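Local coordinates for protein intracellular exo-alpha-(1->5)-L-arabinofuranosidase (Bifidobacterium longum, PDB 2Y2W) that hydrolyses terminal alpha-L-arabinofuranosyl bonds in arabinans and arabinoxylan, helping to break down the plant cell wall, at residues D[71-76]-D[419-424]; D[119-124]-D[174-179]; D[123-128]-D[197-202]; D[131-136]-D[142-147]. One frame throughout, in Å; residues are numbered along the deposited sequence.

Contact 1 of 4, residues D[71-76]-D[419-424]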
loop_
_atom_site.group_PDB
_atom_site.type_symbol
_atom_site.label_atom_id
_atom_site.label_comp_id
_atom_site.label_asym_id
_atom_site.label_seq_id
_atom_site.Cartn_x
_atom_site.Cartn_y
_atom_site.Cartn_z
ATOM N N LEU D 71 26.025 -6.234 -2.203
ATOM C CA LEU D 71 26.618 -5.491 -1.109
ATOM C C LEU D 71 28.117 -5.469 -1.346
ATOM O O LEU D 71 28.713 -6.500 -1.669
ATOM C CB LEU D 71 26.319 -6.200 0.213
ATOM C CG LEU D 71 26.560 -5.567 1.588
ATOM C CD1 LEU D 71 26.075 -6.530 2.652
ATOM C CD2 LEU D 71 28.018 -5.201 1.850
ATOM N N GLY D 72 28.716 -4.291 -1.194
ATOM C CA GLY D 72 30.158 -4.127 -1.308
ATOM C C GLY D 72 30.715 -4.794 -2.544
ATOM O O GLY D 72 30.408 -4.385 -3.662
ATOM N N ARG D 73 31.513 -5.840 -2.336
ATOM C CA ARG D 73 32.190 -6.539 -3.433
ATOM C C ARG D 73 31.863 -8.037 -3.489
ATOM O O ARG D 73 32.650 -8.833 -4.012
ATOM C CB ARG D 73 33.708 -6.313 -3.361
ATOM C CG ARG D 73 34.134 -4.879 -3.649
ATOM C CD ARG D 73 35.635 -4.660 -3.477
ATOM N NE ARG D 73 36.430 -5.393 -4.464
ATOM C CZ ARG D 73 37.315 -6.346 -4.172
ATOM N NH1 ARG D 73 37.549 -6.694 -2.910
ATOM N NH2 ARG D 73 37.980 -6.951 -5.150
ATOM N N CYS D 74 30.700 -8.410 -2.955
ATOM C CA CYS D 74 30.237 -9.799 -3.002
ATOM C C CYS D 74 29.887 -10.216 -4.428
ATOM O O CYS D 74 30.188 -11.333 -4.843
ATOM C CB CYS D 74 29.046 -10.023 -2.066
ATOM S SG CYS D 74 28.472 -11.750 -1.971
ATOM N N VAL D 75 29.262 -9.304 -5.171
ATOM C CA VAL D 75 28.918 -9.539 -6.571
ATOM C C VAL D 75 30.004 -8.978 -7.490
ATOM O O VAL D 75 30.641 -9.723 -8.239
ATOM C CB VAL D 75 27.538 -8.933 -6.936
ATOM C CG1 VAL D 75 27.292 -9.013 -8.427
ATOM C CG2 VAL D 75 26.428 -9.646 -6.187
ATOM N N TYR D 76 30.211 -7.666 -7.421
ATOM C CA TYR D 76 31.171 -6.995 -8.283
ATOM C C TYR D 76 32.560 -7.022 -7.657
ATOM O O TYR D 76 32.785 -6.435 -6.603
ATOM C CB TYR D 76 30.709 -5.565 -8.584
ATOM C CG TYR D 76 29.310 -5.502 -9.160
ATOM C CD1 TYR D 76 29.061 -5.893 -10.474
ATOM C CD2 TYR D 76 28.233 -5.065 -8.387
ATOM C CE1 TYR D 76 27.783 -5.846 -11.008
ATOM C CE2 TYR D 76 26.942 -5.015 -8.913
ATOM C CZ TYR D 76 26.729 -5.406 -10.224
ATOM O OH TYR D 76 25.467 -5.364 -10.763
ATOM N N ALA D 419 38.365 -12.354 -2.474
ATOM C CA ALA D 419 38.835 -12.220 -3.851
ATOM C C ALA D 419 39.379 -10.817 -4.120
ATOM O O ALA D 419 38.655 -9.827 -3.995
ATOM C CB ALA D 419 37.719 -12.566 -4.824
ATOM N N GLU D 420 40.659 -10.744 -4.480
ATOM C CA GLU D 420 41.330 -9.466 -4.731
ATOM C C GLU D 420 41.220 -8.999 -6.180
ATOM O O GLU D 420 41.111 -9.814 -7.098
ATOM C CB GLU D 420 42.802 -9.532 -4.307
ATOM C CG GLU D 420 43.068 -9.079 -2.868
ATOM C CD GLU D 420 42.655 -10.108 -1.829
ATOM O OE1 GLU D 420 42.517 -11.296 -2.186
ATOM O OE2 GLU D 420 42.472 -9.728 -0.651
ATOM N N GLU D 421 41.257 -7.681 -6.364
ATOM C CA GLU D 421 41.150 -7.053 -7.681
ATOM C C GLU D 421 42.230 -7.566 -8.631
ATOM O O GLU D 421 43.425 -7.476 -8.333
ATOM C CB GLU D 421 41.260 -5.528 -7.567
ATOM C CG GLU D 421 40.218 -4.857 -6.675
ATOM C CD GLU D 421 40.568 -3.410 -6.333
ATOM O OE1 GLU D 421 41.428 -2.812 -7.020
ATOM O OE2 GLU D 421 39.980 -2.869 -5.371
ATOM N N HIS D 422 41.788 -8.114 -9.762
ATOM C CA HIS D 422 42.668 -8.608 -10.827
ATOM C C HIS D 422 43.725 -9.606 -10.327
ATOM O O HIS D 422 44.764 -9.811 -10.967
ATOM C CB HIS D 422 43.325 -7.431 -11.556
ATOM C CG HIS D 422 43.437 -7.621 -13.035
ATOM N ND1 HIS D 422 44.394 -8.427 -13.613
ATOM C CD2 HIS D 422 42.715 -7.101 -14.057
ATOM C CE1 HIS D 422 44.255 -8.399 -14.927
ATOM N NE2 HIS D 422 43.244 -7.601 -15.221
ATOM N N GLY D 423 43.444 -10.228 -9.183
ATOM C CA GLY D 423 44.392 -11.126 -8.539
ATOM C C GLY D 423 43.769 -12.388 -7.975
ATOM O O GLY D 423 42.726 -12.834 -8.459
ATOM N N PRO D 424 44.398 -12.964 -6.933
ATOM C CA PRO D 424 44.022 -14.281 -6.433
ATOM C C PRO D 424 42.762 -14.284 -5.569
ATOM O O PRO D 424 42.310 -13.234 -5.107
ATOM C CB PRO D 424 45.232 -14.679 -5.586
ATOM C CG PRO D 424 45.743 -13.389 -5.058
ATOM C CD PRO D 424 45.470 -12.357 -6.119
#
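One face of the R73 guanidinium has a carboxylate oxygen of E421 above it, near the rim. This atom, E421 OE2, lies 4.2 Å above the guanidinium plane of R73. The two flat groups are turned 71° apart. No N-H points at this oxygen, so the attraction is one of charge alone, and OE2 is hydrogen-bonded to H374. At the edge of the guanidinium, near its plane, E420 C is 4.0 Å from R73 NH2. The carbonyl of A419 comes in obliquely. R73 NH2 donates to A419 O at 3.2 Å, with an N-H...O angle of 138°, so the bond is bent. The methylene of E421 also touches this nitrogen: R73 NH2 to E421 CG is 3.4 Å. The R73 chain is extended from CA to CD and then bends at chi3 (66°). The other terminal nitrogen, NH1, forms a salt bridge with E377, so acidic groups probably offset much of the arginine's charge.

Both backbones turn at this contact. L71 to C74 is a type II' turn, and E420 to G423 is a type II turn. The side chain of R73 is about 9 Å from that of Q409, a probable substrate-recognition residue. R73 stands just before helix 75-79, after the first barrel strand, 65-67. A419 ends strand 417-419, and the 420-424 loop leads into strand 425-427.

Contact 2 of 4, residues D[119-124]-D[174-179]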
loop_
_atom_site.group_PDB
_atom_site.type_symbol
_atom_site.label_atom_id
_atom_site.label_comp_id
_atom_site.label_asym_id
_atom_site.label_seq_id
_atom_site.Cartn_x
_atom_site.Cartn_y
_atom_site.Cartn_z
ATOM N N TYR D 119 14.790 -2.523 -4.505
ATOM C CA TYR D 119 15.309 -3.068 -5.751
ATOM C C TYR D 119 14.189 -3.419 -6.726
ATOM O O TYR D 119 13.220 -4.079 -6.356
ATOM C CB TYR D 119 16.173 -4.297 -5.444
ATOM C CG TYR D 119 16.674 -5.050 -6.652
ATOM C CD1 TYR D 119 17.498 -4.435 -7.599
ATOM C CD2 TYR D 119 16.340 -6.388 -6.842
ATOM C CE1 TYR D 119 17.965 -5.134 -8.709
ATOM C CE2 TYR D 119 16.802 -7.095 -7.946
ATOM C CZ TYR D 119 17.613 -6.461 -8.872
ATOM O OH TYR D 119 18.063 -7.166 -9.958
ATOM N N ASN D 120 14.326 -2.961 -7.968
ATOM C CA ASN D 120 13.382 -3.300 -9.034
ATOM C C ASN D 120 13.965 -4.414 -9.902
ATOM O O ASN D 120 14.959 -4.205 -10.598
ATOM C CB ASN D 120 13.063 -2.071 -9.888
ATOM C CG ASN D 120 12.750 -0.842 -9.055
ATOM O OD1 ASN D 120 11.853 -0.859 -8.210
ATOM N ND2 ASN D 120 13.486 0.238 -9.297
ATOM N N TRP D 121 13.344 -5.591 -9.854
ATOM C CA TRP D 121 13.921 -6.800 -10.448
ATOM C C TRP D 121 14.077 -6.746 -11.974
ATOM O O TRP D 121 14.928 -7.438 -12.532
ATOM C CB TRP D 121 13.136 -8.046 -10.013
ATOM C CG TRP D 121 11.760 -8.113 -10.577
ATOM C CD1 TRP D 121 10.620 -7.613 -10.021
ATOM C CD2 TRP D 121 11.374 -8.708 -11.818
ATOM N NE1 TRP D 121 9.545 -7.859 -10.838
ATOM C CE2 TRP D 121 9.980 -8.530 -11.949
ATOM C CE3 TRP D 121 12.071 -9.373 -12.835
ATOM C CZ2 TRP D 121 9.268 -8.992 -13.059
ATOM C CZ3 TRP D 121 11.364 -9.837 -13.936
ATOM C CH2 TRP D 121 9.976 -9.643 -14.037
ATOM N N GLU D 122 13.258 -5.928 -12.633
ATOM C CA GLU D 122 13.317 -5.744 -14.088
ATOM C C GLU D 122 14.544 -4.947 -14.520
ATOM O O GLU D 122 14.958 -5.019 -15.681
ATOM C CB GLU D 122 12.061 -5.040 -14.620
ATOM C CG GLU D 122 10.734 -5.607 -14.141
ATOM C CD GLU D 122 10.231 -4.931 -12.875
ATOM O OE1 GLU D 122 11.047 -4.651 -11.969
ATOM O OE2 GLU D 122 9.009 -4.683 -12.781
ATOM N N ASP D 123 15.111 -4.178 -13.593
ATOM C CA ASP D 123 16.316 -3.389 -13.863
ATOM C C ASP D 123 17.526 -4.265 -14.173
ATOM O O ASP D 123 18.487 -3.803 -14.791
ATOM C CB ASP D 123 16.640 -2.466 -12.682
ATOM C CG ASP D 123 15.674 -1.304 -12.563
ATOM O OD1 ASP D 123 14.969 -0.997 -13.549
ATOM O OD2 ASP D 123 15.629 -0.686 -11.478
ATOM N N GLY D 124 17.467 -5.523 -13.741
ATOM C CA GLY D 124 18.577 -6.455 -13.910
ATOM C C GLY D 124 18.362 -7.516 -14.972
ATOM O O GLY D 124 19.141 -8.462 -15.067
ATOM N N LEU D 174 3.272 -7.337 -3.736
ATOM C CA LEU D 174 2.553 -8.459 -4.343
ATOM C C LEU D 174 2.655 -8.551 -5.863
ATOM O O LEU D 174 3.033 -9.596 -6.399
ATOM C CB LEU D 174 1.078 -8.441 -3.910
ATOM C CG LEU D 174 0.104 -9.435 -4.549
ATOM C CD1 LEU D 174 0.499 -10.869 -4.244
ATOM C CD2 LEU D 174 -1.307 -9.167 -4.074
ATOM N N LYS D 175 2.307 -7.468 -6.552
ATOM C CA LYS D 175 2.226 -7.489 -8.012
ATOM C C LYS D 175 3.581 -7.803 -8.650
ATOM O O LYS D 175 3.655 -8.612 -9.577
ATOM C CB LYS D 175 1.650 -6.179 -8.550
ATOM C CG LYS D 175 1.271 -6.236 -10.024
ATOM C CD LYS D 175 1.061 -4.842 -10.590
ATOM C CE LYS D 175 0.772 -4.886 -12.081
ATOM N NZ LYS D 175 1.998 -5.106 -12.886
ATOM N N ALA D 176 4.643 -7.181 -8.139
ATOM C CA ALA D 176 6.000 -7.419 -8.649
ATOM C C ALA D 176 6.481 -8.837 -8.339
ATOM O O ALA D 176 7.183 -9.446 -9.146
ATOM C CB ALA D 176 6.972 -6.392 -8.100
ATOM N N ALA D 177 6.095 -9.351 -7.171
ATOM C CA ALA D 177 6.435 -10.715 -6.772
ATOM C C ALA D 177 5.865 -11.737 -7.753
ATOM O O ALA D 177 6.561 -12.664 -8.157
ATOM C CB ALA D 177 5.951 -10.996 -5.356
ATOM N N LEU D 178 4.605 -11.551 -8.141
ATOM C CA LEU D 178 3.950 -12.426 -9.121
ATOM C C LEU D 178 4.493 -12.245 -10.541
ATOM O O LEU D 178 4.525 -13.200 -11.323
ATOM C CB LEU D 178 2.431 -12.230 -9.101
ATOM C CG LEU D 178 1.699 -12.611 -7.806
ATOM C CD1 LEU D 178 0.238 -12.181 -7.859
ATOM C CD2 LEU D 178 1.810 -14.106 -7.509
ATOM N N ASP D 179 4.911 -11.023 -10.869
ATOM C CA ASP D 179 5.540 -10.745 -12.161
ATOM C C ASP D 179 6.880 -11.480 -12.302
ATOM O O ASP D 179 7.131 -12.121 -13.325
ATOM C CB ASP D 179 5.716 -9.234 -12.381
ATOM C CG ASP D 179 4.393 -8.504 -12.635
ATOM O OD1 ASP D 179 3.344 -9.160 -12.825
ATOM O OD2 ASP D 179 4.407 -7.252 -12.640
#
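The indole of W121 meets helix 174-185 at A176 and D179, one turn apart. Its pyrrole part lies beside A176. W121 NE1 is 3.3 Å from A176 O and 4.0 Å from A176 CB. Its benzene part reaches the next turn, where W121 CZ2 is 3.6 Å from D179 CB and 3.5 Å from D179 C. The approach of both backbone groups to the ring is oblique. The W121 and D179 side chains cross at about a right angle, and the ring and carboxylate planes are 61° apart. W121 CG lies between its backbone N and carbonyl carbon (chi1 68°), which carries the ring across to the helix. E122 CG sits over the centre of one indole face, 3.7 Å above it.

The enzyme's catalytic domain is an eight-stranded (beta/alpha) barrel. Helix 174-185 follows its third strand, 162-167, and the W121 loop follows its second, 107-110. Y183 and W192 also meet the indole, each with its ring plane at about 50° to it. An alanine in place of W121 would probably open a gap between this loop and the helix and leave Y183 and W192 without their aromatic neighbour.

D179 turns its carboxylate to K175, one turn back, and K175 NZ lies 3.2 Å from D179 OD2 in a salt bridge. On the loop side, N120 ND2 donates to D123 OD2 at 3.2 Å. E122 is paired with R172. K175 also packs on N120 of the second subunit.

Contact 3 of 4, residues D[123-128]-D[197-202]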
loop_
_atom_site.group_PDB
_atom_site.type_symbol
_atom_site.label_atom_id
_atom_site.label_comp_id
_atom_site.label_asym_id
_atom_site.label_seq_id
_atom_site.Cartn_x
_atom_site.Cartn_y
_atom_site.Cartn_z
ATOM N N ASP D 123 15.111 -4.178 -13.593
ATOM C CA ASP D 123 16.316 -3.389 -13.863
ATOM C C ASP D 123 17.526 -4.265 -14.173
ATOM O O ASP D 123 18.487 -3.803 -14.791
ATOM C CB ASP D 123 16.640 -2.466 -12.682
ATOM C CG ASP D 123 15.674 -1.304 -12.563
ATOM O OD1 ASP D 123 14.969 -0.997 -13.549
ATOM O OD2 ASP D 123 15.629 -0.686 -11.478
ATOM N N GLY D 124 17.467 -5.523 -13.741
ATOM C CA GLY D 124 18.577 -6.455 -13.910
ATOM C C GLY D 124 18.362 -7.516 -14.972
ATOM O O GLY D 124 19.141 -8.462 -15.067
ATOM N N ILE D 125 17.302 -7.368 -15.763
ATOM C CA ILE D 125 17.011 -8.298 -16.860
ATOM C C ILE D 125 17.217 -7.629 -18.219
ATOM O O ILE D 125 17.363 -6.405 -18.308
ATOM C CB ILE D 125 15.574 -8.910 -16.774
ATOM C CG1 ILE D 125 14.500 -7.836 -16.997
ATOM C CG2 ILE D 125 15.377 -9.643 -15.452
ATOM C CD1 ILE D 125 13.123 -8.382 -17.308
ATOM N N GLY D 126 17.227 -8.441 -19.274
ATOM C CA GLY D 126 17.431 -7.939 -20.628
ATOM C C GLY D 126 18.893 -7.668 -20.927
ATOM O O GLY D 126 19.767 -8.032 -20.134
ATOM N N PRO D 127 19.169 -7.027 -22.079
ATOM C CA PRO D 127 20.541 -6.717 -22.496
ATOM C C PRO D 127 21.213 -5.711 -21.558
ATOM O O PRO D 127 20.635 -4.659 -21.271
ATOM C CB PRO D 127 20.356 -6.109 -23.896
ATOM C CG PRO D 127 18.988 -6.554 -24.340
ATOM C CD PRO D 127 18.181 -6.600 -23.087
ATOM N N ARG D 128 22.419 -6.045 -21.090
ATOM C CA ARG D 128 23.185 -5.185 -20.175
ATOM C C ARG D 128 23.264 -3.735 -20.640
ATOM O O ARG D 128 23.080 -2.811 -19.845
ATOM C CB ARG D 128 24.602 -5.721 -19.977
ATOM C CG ARG D 128 24.718 -6.851 -18.981
ATOM C CD ARG D 128 26.172 -7.105 -18.635
ATOM N NE ARG D 128 26.364 -8.411 -18.011
ATOM C CZ ARG D 128 26.651 -9.529 -18.673
ATOM N NH1 ARG D 128 26.785 -9.517 -19.993
ATOM N NH2 ARG D 128 26.808 -10.663 -18.011
ATOM N N VAL D 197 12.797 -15.962 -22.443
ATOM C CA VAL D 197 13.206 -16.680 -23.651
ATOM C C VAL D 197 14.019 -15.767 -24.578
ATOM O O VAL D 197 15.089 -16.152 -25.055
ATOM C CB VAL D 197 11.977 -17.263 -24.408
ATOM C CG1 VAL D 197 12.406 -17.973 -25.688
ATOM C CG2 VAL D 197 11.188 -18.215 -23.509
ATOM N N ALA D 198 13.513 -14.557 -24.807
ATOM C CA ALA D 198 14.196 -13.565 -25.635
ATOM C C ALA D 198 15.515 -13.111 -25.011
ATOM O O ALA D 198 16.447 -12.734 -25.725
ATOM C CB ALA D 198 13.291 -12.375 -25.888
ATOM N N ASN D 199 15.590 -13.163 -23.683
ATOM C CA ASN D 199 16.802 -12.787 -22.955
ATOM C C ASN D 199 17.877 -13.878 -22.919
ATOM O O ASN D 199 18.969 -13.656 -22.393
ATOM C CB ASN D 199 16.459 -12.325 -21.533
ATOM C CG ASN D 199 15.704 -11.001 -21.505
ATOM O OD1 ASN D 199 15.492 -10.360 -22.537
ATOM N ND2 ASN D 199 15.290 -10.590 -20.315
ATOM N N GLY D 200 17.563 -15.052 -23.468
ATOM C CA GLY D 200 18.548 -16.122 -23.628
ATOM C C GLY D 200 18.332 -17.372 -22.791
ATOM O O GLY D 200 19.116 -18.319 -22.878
ATOM N N ILE D 201 17.278 -17.377 -21.976
ATOM C CA ILE D 201 16.968 -18.520 -21.116
ATOM C C ILE D 201 15.586 -19.074 -21.469
ATOM O O ILE D 201 14.557 -18.514 -21.089
ATOM C CB ILE D 201 17.072 -18.158 -19.612
ATOM C CG1 ILE D 201 18.459 -17.589 -19.297
ATOM C CG2 ILE D 201 16.798 -19.382 -18.739
ATOM C CD1 ILE D 201 18.475 -16.566 -18.189
ATOM N N GLU D 202 15.585 -20.180 -22.209
ATOM C CA GLU D 202 14.370 -20.743 -22.784
ATOM C C GLU D 202 13.513 -21.459 -21.744
ATOM O O GLU D 202 12.314 -21.198 -21.627
ATOM C CB GLU D 202 14.732 -21.695 -23.928
ATOM C CG GLU D 202 13.546 -22.163 -24.770
ATOM C CD GLU D 202 13.969 -22.950 -26.002
ATOM O OE1 GLU D 202 15.105 -23.483 -26.020
ATOM O OE2 GLU D 202 13.162 -23.033 -26.956
#
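A Schellman motif closes helix 191-198, and N199, in that helix end, packs against G126 of the 123-128 loop. G200 supplies the positive phi of the motif, and G200 N bonds back to V197 O at 3.1 Å. The side-chain amide of N199 lies against the backbone of G126. Its atoms are almost equally far from the glycine alpha carbon: N199 ND2 is 3.4 Å from G126 CA, while N199 CG and OD1 are each 3.6 Å from it. N199 ND2 also comes to 3.1 Å from G126 N. Both are donors, so they do not bond to each other. Each makes a weak hydrogen bond to the same acceptor, D150 OD2, which may explain why the two donors lie so close. ND2 is also hydrogen-bonded to Y183 OH, which helps to fix the amide. N199 CG is anti to its own carbonyl carbon (chi1 -69°), and this directs the amide at the loop. I125 adds a lesser contact, with its CB 3.9 Å from N199 ND2. G126 has a positive phi, and a side chain there would run into the ring of P127.

The contact is at the surface, far from the annotated sites. I125 and I201 both rest on helix 149-159, which carries D150. The loop leaves barrel strand 107-110 for strand 134-136, and helix 191-198 precedes barrel strand 209-212.

Contact 4 of 4, residues D[131-136]-D[142-147]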
loop_
_atom_site.group_PDB
_atom_site.type_symbol
_atom_site.label_atom_id
_atom_site.label_comp_id
_atom_site.label_asym_id
_atom_site.label_seq_id
_atom_site.Cartn_x
_atom_site.Cartn_y
_atom_site.Cartn_z
ATOM N N ARG D 131 20.313 -1.643 -19.495
ATOM C CA ARG D 131 19.913 -1.679 -18.088
ATOM C C ARG D 131 20.226 -0.350 -17.393
ATOM O O ARG D 131 21.330 0.178 -17.540
ATOM C CB ARG D 131 20.586 -2.842 -17.353
ATOM C CG ARG D 131 20.230 -4.218 -17.899
ATOM C CD ARG D 131 20.870 -5.318 -17.076
ATOM N NE ARG D 131 20.936 -6.586 -17.801
ATOM C CZ ARG D 131 21.376 -7.731 -17.282
ATOM N NH1 ARG D 131 21.793 -7.788 -16.021
ATOM N NH2 ARG D 131 21.397 -8.824 -18.027
ATOM N N PRO D 132 19.254 0.196 -16.638
ATOM C CA PRO D 132 19.439 1.493 -15.985
ATOM C C PRO D 132 20.398 1.431 -14.797
ATOM O O PRO D 132 20.505 0.396 -14.133
ATOM C CB PRO D 132 18.029 1.848 -15.507
ATOM C CG PRO D 132 17.371 0.538 -15.298
ATOM C CD PRO D 132 17.920 -0.371 -16.359
ATOM N N MET D 133 21.089 2.537 -14.544
ATOM C CA MET D 133 21.966 2.636 -13.391
ATOM C C MET D 133 21.170 3.208 -12.220
ATOM O O MET D 133 20.512 4.245 -12.349
ATOM C CB MET D 133 23.198 3.479 -13.721
ATOM C CG MET D 133 24.491 2.845 -13.234
ATOM S SD MET D 133 25.904 3.108 -14.324
ATOM C CE MET D 133 26.717 4.478 -13.502
ATOM N N ARG D 134 21.223 2.515 -11.086
ATOM C CA ARG D 134 20.314 2.778 -9.970
ATOM C C ARG D 134 21.027 3.022 -8.644
ATOM O O ARG D 134 22.202 2.685 -8.481
ATOM C CB ARG D 134 19.325 1.614 -9.815
ATOM C CG ARG D 134 18.333 1.461 -10.963
ATOM C CD ARG D 134 17.114 2.352 -10.788
ATOM N NE ARG D 134 16.080 2.027 -11.764
ATOM C CZ ARG D 134 15.659 2.844 -12.725
ATOM N NH1 ARG D 134 16.164 4.067 -12.848
ATOM N NH2 ARG D 134 14.715 2.437 -13.564
ATOM N N ARG D 135 20.298 3.621 -7.706
ATOM C CA ARG D 135 20.766 3.824 -6.344
ATOM C C ARG D 135 20.403 2.623 -5.490
ATOM O O ARG D 135 19.342 2.021 -5.673
ATOM C CB ARG D 135 20.077 5.041 -5.727
ATOM C CG ARG D 135 20.676 6.384 -6.048
ATOM C CD ARG D 135 19.884 7.465 -5.331
ATOM N NE ARG D 135 20.623 8.718 -5.219
ATOM C CZ ARG D 135 20.187 9.797 -4.578
ATOM N NH1 ARG D 135 18.996 9.796 -3.981
ATOM N NH2 ARG D 135 20.944 10.887 -4.535
ATOM N N ASP D 136 21.280 2.282 -4.552
ATOM C CA ASP D 136 20.907 1.409 -3.449
ATOM C C ASP D 136 20.967 2.205 -2.154
ATOM O O ASP D 136 22.033 2.670 -1.755
ATOM C CB ASP D 136 21.817 0.182 -3.358
ATOM C CG ASP D 136 21.598 -0.606 -2.075
ATOM O OD1 ASP D 136 20.426 -0.887 -1.742
ATOM O OD2 ASP D 136 22.595 -0.929 -1.393
ATOM N N THR D 142 25.897 3.169 -5.896
ATOM C CA THR D 142 25.288 3.138 -7.221
ATOM C C THR D 142 25.473 1.755 -7.845
ATOM O O THR D 142 26.574 1.192 -7.830
ATOM C CB THR D 142 25.790 4.270 -8.166
ATOM O OG1 THR D 142 25.459 3.949 -9.523
ATOM C CG2 THR D 142 27.284 4.450 -8.067
ATOM N N GLU D 143 24.374 1.224 -8.379
ATOM C CA GLU D 143 24.315 -0.125 -8.926
ATOM C C GLU D 143 24.134 -0.092 -10.448
ATOM O O GLU D 143 23.164 0.475 -10.965
ATOM C CB GLU D 143 23.178 -0.897 -8.243
ATOM C CG GLU D 143 22.736 -2.182 -8.934
ATOM C CD GLU D 143 23.622 -3.371 -8.628
ATOM O OE1 GLU D 143 24.185 -3.447 -7.515
ATOM O OE2 GLU D 143 23.739 -4.248 -9.504
ATOM N N THR D 144 25.076 -0.711 -11.156
ATOM C CA THR D 144 25.071 -0.732 -12.617
ATOM C C THR D 144 24.085 -1.747 -13.176
ATOM O O THR D 144 23.662 -1.634 -14.331
ATOM C CB THR D 144 26.466 -1.047 -13.186
ATOM O OG1 THR D 144 26.906 -2.319 -12.690
ATOM C CG2 THR D 144 27.460 0.028 -12.787
ATOM N N ASN D 145 23.736 -2.734 -12.352
ATOM C CA ASN D 145 22.822 -3.821 -12.722
ATOM C C ASN D 145 23.360 -4.759 -13.805
ATOM O O ASN D 145 22.590 -5.427 -14.498
ATOM C CB ASN D 145 21.428 -3.283 -13.088
ATOM C CG ASN D 145 20.664 -2.774 -11.882
ATOM O OD1 ASN D 145 20.353 -3.533 -10.962
ATOM N ND2 ASN D 145 20.352 -1.484 -11.883
ATOM N N GLU D 146 24.685 -4.817 -13.932
ATOM C CA GLU D 146 25.342 -5.779 -14.818
ATOM C C GLU D 146 25.012 -7.209 -14.394
ATOM O O GLU D 146 24.976 -8.118 -15.223
ATOM C CB GLU D 146 26.855 -5.563 -14.833
ATOM C CG GLU D 146 27.295 -4.271 -15.517
ATOM C CD GLU D 146 28.736 -3.899 -15.204
ATOM O OE1 GLU D 146 29.628 -4.772 -15.311
ATOM O OE2 GLU D 146 28.979 -2.721 -14.856
ATOM N N MET D 147 24.767 -7.392 -13.100
ATOM C CA MET D 147 24.250 -8.653 -12.578
ATOM C C MET D 147 22.775 -8.533 -12.188
ATOM O O MET D 147 22.358 -7.563 -11.548
ATOM C CB MET D 147 25.077 -9.128 -11.385
ATOM C CG MET D 147 26.382 -9.808 -11.768
ATOM S SD MET D 147 26.178 -11.530 -12.274
ATOM C CE MET D 147 25.563 -12.272 -10.766
HETATM O O HOH W 1 23.797 -0.091 -16.382
#
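R134 and E143 form the hydrogen-bonded pair of an antiparallel beta hairpin, strands 134-136 and 141-143. Their backbone bonds are nearly straight: R134 N to E143 O is 2.8 Å and E143 N to R134 O is 2.6 Å. R135 and T142 make the next, non-hydrogen-bonded pair.

Beyond the strands, side chains bond to backbone carbonyls. N145 ND2 donates to P132 O at 2.9 Å, nearly along the C=O axis and close to the amide plane. R131 keeps an extended chain from CG to NE and reaches back across the hairpin. Its NH1 donates to N145 O at 2.9 Å, in the carbonyl plane. The same arginine pairs with D151 and bonds to G126 O. Cutting R131 back to an alanine is likely to leave D151 without its charge partner and the carbonyls of N145 and G126 without the donor that joins them. E143 is hydrogen-bonded to Y76 OH and H70 ND1.

A salt bridge from NE to D123 holds R134. P132 CB covers the centre of one face of its guanidinium.

Apolar contact is made by M133, which runs side by side with T144; M133 SD is 3.8 Å from T144 CG2. M133 O also accepts from T190 OG1 of the third subunit. One water bridges the mouth of the hairpin, donating to R131 O at 2.7 Å and to T144 O at 2.6 Å.

From the N terminus, contact 1 starts just after the first barrel strand and closes the longest loop, ending beyond the eighth strand. The other three contacts all fall within it. Contacts 2 and 3 set out from one stretch after the second strand and share D123 and G124. They run to successive helices, 174-185 and 191-198, so their loops overlap. Contact 4 is a short hairpin within both. It touches all the others: D123 of contacts 2 and 3 pairs with R134, G126 of contact 3 bonds to R131, and Y76 of contact 1 bonds to E143. The long loop after the second strand is tied to the segment after the first and to the helices after the third.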